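Long-range contacts in B-agarase (PDB 4BQ2), which hydrolyses the beta-glycosidic linkages of agarose as an exo-acting beta-agarase of glycoside hydrolase family 50: residues S377-N382 and G719-T724; A674-M679 and Q729-A734; G249-P254 and E277-F282. One frame throughout, in Å; residues are numbered along the deposited sequence.

Interaction 1. Residues S377-N382 and G719-T724; sequences SFYSAN and GFVDVT
Asn-382 ND2 donates to Val-723 O at 2.7 Å, nearly straight with an N-H...O angle of 170°. The acceptor lies in the plane of the Asn-382 amide, whereas the donor stands above the carbonyl plane, 49° out of it. The same oxygen takes a CA-H...O contact from Tyr-379 CA at 3.4 Å. Tyr-379 sends its ring toward the loop, CG trans to the backbone nitrogen (chi1 -177°), and crosses Val-721 at about a right angle: Asp-722 O sits in plane at the ring edge, 3.6 Å from CD1, and CE1 meets Val-721 CG2 at 3.8 Å. Val-723 CG2 rests on Phe-378 CB. The first turn of helix 378-387 thus packs on the loop between strand 693-699, probably of the (beta/alpha)8 barrel, and helix 729-739. Ser-377 is the N-cap, OG accepting from Ser-380 N at 3.1 Å. On the loop side Asp-722 forms an Asx turn: OD1 accepts from Thr-724 N and, on its syn side, from Thr-724 OG1 at 2.6 Å. Phe-207 O and Arg-385 NH1 hold the Asn-382 amide, Trp-399 NE1 bonds Tyr-379 OH, and His-660 NE2 bonds Asp-722 OD2. A bound glycerol, probably from the crystallisation liquor, hydrogen-bonds Val-723 N.

Interaction 2. Residues A674-M679 and Q729-A734; sequences ADRGEM and QEMVDA
Met-731 lies against Arg-676 and Gly-677 where helices 673-688 and 729-739 pack side by side. The first helix joins the adjacent parallel strands 648-652 and 693-699 in a beta-alpha-beta crossover and the second follows strand 693-699, consistent with the outer helices of the (beta/alpha)8 barrel of such glycosidases. The two axes run nearly parallel, crossing at -21° and approaching to 8.1 Å, a spacing made possible by the bare surface of Gly-677. Ala-734 CB packs on Gly-677, 3.4 Å from its O. Arg-676 leaves its helix extended as far as CD and then bends at chi3 (89°), which swings the guanidinium across Met-731. The methionine is itself folded, and the bend at chi2 (-45°) turns SD toward the first helix, 3.7 Å from Arg-676 CB and 3.9 Å from Gly-677 N, while the two side chains cross at about a right angle. At the partly exposed margin, Glu-730 CG lies 3.8 Å from Ala-674 N. No hydrogen bond joins the segments. The buried charge of Arg-676 is met by other parts of the fold: NE donates to Ile-655 O, NH2 to Gly-719 O, and Tyr-728 supplies a cation-pi partner. Over one face of the guanidinium, offset toward its rim, sits Met-731 CG, 3.5 Å from NH1.

Interaction 3. Residues G249-P254 and E277-F282; sequences GWLAGP and EGYPYF
Trp-250 N donates to Pro-280 O at 2.9 Å, with an N-H...O angle of 149°, tying the loop 249-254 to the start of strand 280-287. Just before this bond Gly-249 lets the chains close in, its CA 3.2 Å from the same Pro-280 O. Gly-249 N then comes to the edge of the Tyr-281 ring, in its plane and 3.9 Å from CD1; the phenol beyond bonds Thr-413 O. Tyr-279 and Pro-280 share most of the contact from the strand side. The tyrosine CG stands anti to the carbonyl carbon (chi1 -63°), directing the ring toward the carbonyls of Trp-250 and Leu-251. Its CD1 approaches Trp-250 O obliquely at 3.2 Å, and CE1 touches Leu-251 CD2 at 4.0 Å. Leu-251 runs along the tyrosine in the same direction, and the tyrosine hydroxyl bonds Lys-255 NZ. Trp-250 turns its indole the other way, to meet the ring of Tyr-743 in the C-terminal helix 742-746. The loop curls back through a weak bond from Gly-253 N to Trp-250 O and a cis peptide before Pro-254. That curl brings Pro-254 O to the CG-CD side of the Pro-280 ring, 3.4 Å from CD. Strand 280-287 pairs on one side with 270-274 and on the other with 693-699, so the loop covers the entry to a strand probably belonging to the barrel. Pro-254 O is buried without a hydrogen-bond partner, and one backbone bond joins the segments. Much of the rest sets carbonyl oxygens against carbons of Tyr-279 and Pro-280, which suggests that between these segments packing counts for more than polar pairing.

Overall arrangement
Interactions 1 and 2 are buried and adjoin: the loop 719-724 runs on toward helix 729-739, and Arg-676 of interaction 2, together with the Phe-720 ring packed on Met-731 O, links the two contacts directly. Interaction 3 lies nearer the surface, its centre about 27 Å from that of interaction 2 and about 35 Å from that of interaction 1, touching neither. Strand 693-699 connects them more loosely, pairing with strand 280-287 and preceding helix 729-739. Their chemistry differs: a side-chain amide grips a loop carbonyl in interaction 1, interaction 2 packs helix on helix without hydrogen bonds, and interaction 3 rests on one backbone bond and ring contacts.

Interaction 1. Residues S377-N382 and G719-T724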
loop_
_atom_site.group_PDB
_atom_site.type_symbol
_atom_site.label_atom_id
_atom_site.label_comp_id
_atom_site.label_asym_id
_atom_site.label_seq_id
_atom_site.Cartn_x
_atom_site.Cartn_y
_atom_site.Cartn_z
ATOM N N SER A 377 9.642 5.828 18.130
ATOM C CA SER A 377 10.353 5.390 16.933
ATOM C C SER A 377 11.629 4.643 17.306
ATOM O O SER A 377 12.672 5.256 17.591
ATOM C CB SER A 377 10.682 6.582 16.002
ATOM O OG SER A 377 11.418 6.074 14.888
ATOM N N PHE A 378 11.546 3.318 17.305
ATOM C CA PHE A 378 12.720 2.485 17.532
ATOM C C PHE A 378 13.790 2.687 16.438
ATOM O O PHE A 378 14.992 2.718 16.734
ATOM C CB PHE A 378 12.320 1.020 17.662
ATOM C CG PHE A 378 11.618 0.720 18.954
ATOM C CD1 PHE A 378 12.357 0.467 20.118
ATOM C CD2 PHE A 378 10.223 0.708 19.017
ATOM C CE1 PHE A 378 11.691 0.204 21.322
ATOM C CE2 PHE A 378 9.568 0.440 20.212
ATOM C CZ PHE A 378 10.303 0.195 21.357
ATOM N N TYR A 379 13.350 2.837 15.192
ATOM C CA TYR A 379 14.296 3.121 14.084
ATOM C C TYR A 379 15.119 4.391 14.376
ATOM O O TYR A 379 16.347 4.391 14.272
ATOM C CB TYR A 379 13.543 3.238 12.734
ATOM C CG TYR A 379 14.440 3.456 11.532
ATOM C CD1 TYR A 379 15.031 2.387 10.878
ATOM C CD2 TYR A 379 14.693 4.742 11.047
ATOM C CE1 TYR A 379 15.856 2.579 9.777
ATOM C CE2 TYR A 379 15.522 4.947 9.946
ATOM C CZ TYR A 379 16.101 3.857 9.322
ATOM O OH TYR A 379 16.918 4.063 8.235
ATOM N N SER A 380 14.445 5.473 14.743
ATOM C CA SER A 380 15.143 6.726 15.078
ATOM C C SER A 380 16.137 6.523 16.242
ATOM O O SER A 380 17.306 6.979 16.174
ATOM C CB SER A 380 14.131 7.829 15.393
ATOM O OG SER A 380 14.775 9.087 15.495
ATOM N N ALA A 381 15.700 5.781 17.264
ATOM C CA ALA A 381 16.549 5.462 18.406
ATOM C C ALA A 381 17.768 4.679 17.924
ATOM O O ALA A 381 18.875 4.944 18.346
ATOM C CB ALA A 381 15.752 4.689 19.478
ATOM N N ASN A 382 17.573 3.746 16.997
ATOM C CA ASN A 382 18.695 2.964 16.489
ATOM C C ASN A 382 19.668 3.814 15.663
ATOM O O ASN A 382 20.864 3.529 15.642
ATOM C CB ASN A 382 18.198 1.719 15.706
ATOM C CG ASN A 382 17.558 0.670 16.616
ATOM O OD1 ASN A 382 17.933 0.541 17.798
ATOM N ND2 ASN A 382 16.575 -0.075 16.087
ATOM N N GLY A 719 10.645 -3.008 3.904
ATOM C CA GLY A 719 11.848 -2.153 3.882
ATOM C C GLY A 719 12.977 -2.714 3.037
ATOM O O GLY A 719 13.071 -3.934 2.844
ATOM N N PHE A 720 13.809 -1.814 2.510
ATOM C CA PHE A 720 15.185 -2.178 2.130
ATOM C C PHE A 720 16.085 -2.264 3.371
ATOM O O PHE A 720 17.127 -2.896 3.331
ATOM C CB PHE A 720 15.749 -1.184 1.091
ATOM C CG PHE A 720 15.569 -1.647 -0.324
ATOM C CD1 PHE A 720 14.298 -1.882 -0.838
ATOM C CD2 PHE A 720 16.685 -1.898 -1.133
ATOM C CE1 PHE A 720 14.139 -2.315 -2.161
ATOM C CE2 PHE A 720 16.526 -2.342 -2.437
ATOM C CZ PHE A 720 15.252 -2.558 -2.961
ATOM N N VAL A 721 15.661 -1.650 4.464
ATOM C CA VAL A 721 16.377 -1.802 5.759
ATOM C C VAL A 721 15.393 -2.202 6.826
ATOM O O VAL A 721 14.206 -1.877 6.725
ATOM C CB VAL A 721 17.128 -0.504 6.191
ATOM C CG1 VAL A 721 18.163 -0.076 5.130
ATOM C CG2 VAL A 721 16.172 0.657 6.507
ATOM N N ASP A 722 15.882 -2.855 7.885
ATOM C CA ASP A 722 15.013 -3.219 8.996
ATOM C C ASP A 722 14.985 -2.138 10.110
ATOM O O ASP A 722 15.499 -1.021 9.913
ATOM C CB ASP A 722 15.392 -4.636 9.481
ATOM C CG ASP A 722 16.673 -4.682 10.289
ATOM O OD1 ASP A 722 17.335 -3.628 10.547
ATOM O OD2 ASP A 722 17.008 -5.833 10.721
ATOM N N VAL A 723 14.369 -2.442 11.257
ATOM C CA VAL A 723 14.204 -1.451 12.343
ATOM C C VAL A 723 15.548 -0.993 12.938
ATOM O O VAL A 723 15.633 0.085 13.540
ATOM C CB VAL A 723 13.252 -1.994 13.446
ATOM C CG1 VAL A 723 13.919 -3.134 14.186
ATOM C CG2 VAL A 723 12.802 -0.899 14.412
ATOM N N THR A 724 16.595 -1.801 12.776
ATOM C CA THR A 724 17.937 -1.444 13.242
ATOM C C THR A 724 18.764 -0.649 12.208
ATOM O O THR A 724 19.990 -0.411 12.408
ATOM C CB THR A 724 18.724 -2.693 13.674
ATOM O OG1 THR A 724 19.074 -3.458 12.524
ATOM C CG2 THR A 724 17.890 -3.562 14.625
#

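Interaction 2. Residues A674-M679 and Q729-A734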
loop_
_atom_site.group_PDB
_atom_site.type_symbol
_atom_site.label_atom_id
_atom_site.label_comp_id
_atom_site.label_asym_id
_atom_site.label_seq_id
_atom_site.Cartn_x
_atom_site.Cartn_y
_atom_site.Cartn_z
ATOM N N ALA A 674 15.476 -14.104 0.130
ATOM C CA ALA A 674 15.981 -14.367 -1.238
ATOM C C ALA A 674 14.869 -14.364 -2.272
ATOM O O ALA A 674 15.029 -13.838 -3.388
ATOM C CB ALA A 674 16.763 -15.673 -1.329
ATOM N N ASP A 675 13.752 -14.989 -1.922
ATOM C CA ASP A 675 12.593 -14.968 -2.825
ATOM C C ASP A 675 12.066 -13.524 -2.988
ATOM O O ASP A 675 11.604 -13.159 -4.072
ATOM C CB ASP A 675 11.529 -15.928 -2.292
ATOM C CG ASP A 675 10.380 -16.189 -3.298
ATOM O OD1 ASP A 675 10.630 -16.311 -4.498
ATOM O OD2 ASP A 675 9.217 -16.274 -2.865
ATOM N N ARG A 676 12.136 -12.701 -1.936
ATOM C CA ARG A 676 11.753 -11.283 -2.059
ATOM C C ARG A 676 12.575 -10.648 -3.162
ATOM O O ARG A 676 12.021 -9.920 -4.016
ATOM C CB ARG A 676 12.029 -10.463 -0.790
ATOM C CG ARG A 676 11.044 -10.559 0.352
ATOM C CD ARG A 676 11.591 -9.627 1.446
ATOM N NE ARG A 676 11.135 -8.234 1.378
ATOM C CZ ARG A 676 11.753 -7.184 1.925
ATOM N NH1 ARG A 676 12.900 -7.334 2.593
ATOM N NH2 ARG A 676 11.187 -5.972 1.866
ATOM N N GLY A 677 13.882 -10.946 -3.151
ATOM C CA GLY A 677 14.810 -10.413 -4.167
ATOM C C GLY A 677 14.482 -10.881 -5.580
ATOM O O GLY A 677 14.447 -10.078 -6.548
ATOM N N GLU A 678 14.221 -12.181 -5.725
ATOM C CA GLU A 678 13.747 -12.691 -7.030
ATOM C C GLU A 678 12.463 -12.038 -7.538
ATOM O O GLU A 678 12.382 -11.628 -8.693
ATOM C CB GLU A 678 13.576 -14.212 -6.962
ATOM C CG GLU A 678 14.931 -14.918 -6.852
ATOM C CD GLU A 678 15.836 -14.657 -8.055
ATOM O OE1 GLU A 678 15.313 -14.564 -9.193
ATOM O OE2 GLU A 678 17.081 -14.537 -7.886
ATOM N N MET A 679 11.470 -11.906 -6.665
ATOM C CA MET A 679 10.216 -11.283 -7.040
ATOM C C MET A 679 10.397 -9.797 -7.388
ATOM O O MET A 679 9.706 -9.282 -8.271
ATOM C CB MET A 679 9.177 -11.500 -5.955
ATOM C CG MET A 679 8.813 -13.015 -5.834
ATOM S SD MET A 679 7.589 -13.358 -4.559
ATOM C CE MET A 679 6.147 -12.425 -5.084
ATOM N N GLN A 729 20.356 -7.476 2.550
ATOM C CA GLN A 729 21.280 -7.631 1.423
ATOM C C GLN A 729 20.651 -8.263 0.205
ATOM O O GLN A 729 21.061 -7.979 -0.922
ATOM C CB GLN A 729 22.540 -8.422 1.818
ATOM C CG GLN A 729 23.495 -7.648 2.742
ATOM C CD GLN A 729 24.235 -6.486 2.057
ATOM O OE1 GLN A 729 24.297 -6.385 0.818
ATOM N NE2 GLN A 729 24.806 -5.595 2.873
ATOM N N GLU A 730 19.664 -9.141 0.410
ATOM C CA GLU A 730 18.931 -9.738 -0.741
ATOM C C GLU A 730 18.245 -8.646 -1.572
ATOM O O GLU A 730 18.139 -8.762 -2.791
ATOM C CB GLU A 730 17.874 -10.757 -0.255
ATOM C CG GLU A 730 18.510 -11.924 0.535
ATOM C CD GLU A 730 18.736 -11.617 2.007
ATOM O OE1 GLU A 730 18.560 -10.456 2.461
ATOM O OE2 GLU A 730 19.091 -12.556 2.744
ATOM N N MET A 731 17.760 -7.597 -0.912
ATOM C CA MET A 731 17.054 -6.517 -1.632
ATOM C C MET A 731 18.078 -5.605 -2.339
ATOM O O MET A 731 17.896 -5.209 -3.515
ATOM C CB MET A 731 16.147 -5.721 -0.677
ATOM C CG MET A 731 14.922 -6.479 -0.144
ATOM S SD MET A 731 14.016 -7.427 -1.411
ATOM C CE MET A 731 13.611 -6.126 -2.553
ATOM N N VAL A 732 19.173 -5.323 -1.640
ATOM C CA VAL A 732 20.289 -4.585 -2.253
ATOM C C VAL A 732 20.776 -5.257 -3.544
ATOM O O VAL A 732 20.901 -4.616 -4.596
ATOM C CB VAL A 732 21.478 -4.450 -1.302
ATOM C CG1 VAL A 732 22.673 -3.826 -2.037
ATOM C CG2 VAL A 732 21.110 -3.596 -0.093
ATOM N N ASP A 733 21.044 -6.547 -3.470
ATOM C CA ASP A 733 21.509 -7.232 -4.655
ATOM C C ASP A 733 20.501 -7.150 -5.790
ATOM O O ASP A 733 20.893 -6.872 -6.928
ATOM C CB ASP A 733 21.856 -8.667 -4.347
ATOM C CG ASP A 733 22.601 -9.296 -5.464
ATOM O OD1 ASP A 733 23.797 -9.036 -5.568
ATOM O OD2 ASP A 733 21.974 -9.999 -6.268
ATOM N N ALA A 734 19.208 -7.347 -5.477
ATOM C CA ALA A 734 18.162 -7.309 -6.507
ATOM C C ALA A 734 18.099 -5.929 -7.133
ATOM O O ALA A 734 18.002 -5.801 -8.349
ATOM C CB ALA A 734 16.805 -7.726 -5.928
#

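Interaction 3. Residues G249-P254 and E277-F282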
loop_
_atom_site.group_PDB
_atom_site.type_symbol
_atom_site.label_atom_id
_atom_site.label_comp_id
_atom_site.label_asym_id
_atom_site.label_seq_id
_atom_site.Cartn_x
_atom_site.Cartn_y
_atom_site.Cartn_z
ATOM N N GLY A 249 21.161 10.111 -15.312
ATOM C CA GLY A 249 20.780 9.664 -16.647
ATOM C C GLY A 249 21.852 8.785 -17.266
ATOM O O GLY A 249 22.874 8.503 -16.626
ATOM N N TRP A 250 21.639 8.381 -18.521
ATOM C CA TRP A 250 22.531 7.429 -19.202
ATOM C C TRP A 250 23.532 8.233 -20.035
ATOM O O TRP A 250 23.149 8.881 -21.021
ATOM C CB TRP A 250 21.711 6.452 -20.070
ATOM C CG TRP A 250 22.486 5.292 -20.685
ATOM C CD1 TRP A 250 22.571 4.979 -22.029
ATOM C CD2 TRP A 250 23.264 4.291 -19.998
ATOM N NE1 TRP A 250 23.346 3.848 -22.202
ATOM C CE2 TRP A 250 23.775 3.404 -20.981
ATOM C CE3 TRP A 250 23.560 4.041 -18.645
ATOM C CZ2 TRP A 250 24.587 2.289 -20.659
ATOM C CZ3 TRP A 250 24.358 2.920 -18.326
ATOM C CH2 TRP A 250 24.869 2.066 -19.339
ATOM N N LEU A 251 24.791 8.239 -19.590
ATOM C CA LEU A 251 25.862 8.980 -20.270
ATOM C C LEU A 251 26.033 8.598 -21.729
ATOM O O LEU A 251 26.299 9.473 -22.552
ATOM C CB LEU A 251 27.221 8.791 -19.584
ATOM C CG LEU A 251 27.937 9.861 -18.763
ATOM C CD1 LEU A 251 29.367 9.395 -18.491
ATOM C CD2 LEU A 251 27.950 11.238 -19.419
ATOM N N ALA A 252 25.897 7.301 -22.042
ATOM C CA ALA A 252 26.171 6.816 -23.390
ATOM C C ALA A 252 25.225 7.455 -24.421
ATOM O O ALA A 252 25.611 7.720 -25.569
ATOM C CB ALA A 252 26.134 5.296 -23.446
ATOM N N GLY A 253 23.999 7.753 -24.001
ATOM C CA GLY A 253 23.126 8.572 -24.824
ATOM C C GLY A 253 22.226 7.748 -25.718
ATOM O O GLY A 253 21.920 6.606 -25.398
ATOM N N PRO A 254 21.785 8.326 -26.837
ATOM C CA PRO A 254 22.181 9.647 -27.323
ATOM C C PRO A 254 21.632 10.781 -26.453
ATOM O O PRO A 254 20.634 10.601 -25.745
ATOM C CB PRO A 254 21.540 9.705 -28.705
ATOM C CG PRO A 254 20.282 8.907 -28.543
ATOM C CD PRO A 254 20.585 7.824 -27.532
ATOM N N GLU A 277 20.220 17.809 -18.395
ATOM C CA GLU A 277 21.299 17.955 -19.387
ATOM C C GLU A 277 21.023 17.222 -20.705
ATOM O O GLU A 277 21.848 17.270 -21.643
ATOM C CB GLU A 277 22.602 17.462 -18.799
ATOM C CG GLU A 277 22.994 18.210 -17.556
ATOM C CD GLU A 277 24.376 17.833 -17.066
ATOM O OE1 GLU A 277 24.808 16.661 -17.216
ATOM O OE2 GLU A 277 25.015 18.736 -16.508
ATOM N N GLY A 278 19.896 16.524 -20.778
ATOM C CA GLY A 278 19.476 15.918 -22.044
ATOM C C GLY A 278 19.740 14.424 -22.149
ATOM O O GLY A 278 19.576 13.825 -23.231
ATOM N N TYR A 279 20.156 13.792 -21.045
ATOM C CA TYR A 279 20.463 12.332 -21.082
ATOM C C TYR A 279 19.224 11.539 -20.767
ATOM O O TYR A 279 18.409 11.974 -19.921
ATOM C CB TYR A 279 21.584 11.959 -20.106
ATOM C CG TYR A 279 22.884 12.617 -20.444
ATOM C CD1 TYR A 279 23.756 12.035 -21.363
ATOM C CD2 TYR A 279 23.246 13.826 -19.850
ATOM C CE1 TYR A 279 24.954 12.658 -21.693
ATOM C CE2 TYR A 279 24.454 14.458 -20.164
ATOM C CZ TYR A 279 25.299 13.864 -21.085
ATOM O OH TYR A 279 26.479 14.493 -21.395
ATOM N N PRO A 280 19.020 10.407 -21.467
ATOM C CA PRO A 280 17.816 9.641 -21.193
ATOM C C PRO A 280 17.815 9.220 -19.716
ATOM O O PRO A 280 18.887 8.945 -19.156
ATOM C CB PRO A 280 17.945 8.415 -22.116
ATOM C CG PRO A 280 18.890 8.844 -23.217
ATOM C CD PRO A 280 19.818 9.837 -22.581
ATOM N N TYR A 281 16.632 9.192 -19.115
ATOM C CA TYR A 281 16.499 8.942 -17.680
ATOM C C TYR A 281 15.343 7.973 -17.399
ATOM O O TYR A 281 14.333 7.966 -18.108
ATOM C CB TYR A 281 16.303 10.295 -16.945
ATOM C CG TYR A 281 16.214 10.232 -15.411
ATOM C CD1 TYR A 281 17.359 10.205 -14.622
ATOM C CD2 TYR A 281 14.976 10.220 -14.776
ATOM C CE1 TYR A 281 17.277 10.179 -13.233
ATOM C CE2 TYR A 281 14.871 10.166 -13.382
ATOM C CZ TYR A 281 16.017 10.141 -12.624
ATOM O OH TYR A 281 15.907 10.104 -11.245
ATOM N N PHE A 282 15.479 7.189 -16.328
ATOM C CA PHE A 282 14.491 6.184 -15.930
ATOM C C PHE A 282 14.546 6.148 -14.389
ATOM O O PHE A 282 15.629 6.017 -13.791
ATOM C CB PHE A 282 14.789 4.813 -16.563
ATOM C CG PHE A 282 13.743 3.752 -16.255
ATOM C CD1 PHE A 282 13.863 2.937 -15.118
ATOM C CD2 PHE A 282 12.660 3.555 -17.099
ATOM C CE1 PHE A 282 12.908 1.964 -14.836
ATOM C CE2 PHE A 282 11.691 2.588 -16.835
ATOM C CZ PHE A 282 11.808 1.784 -15.693
#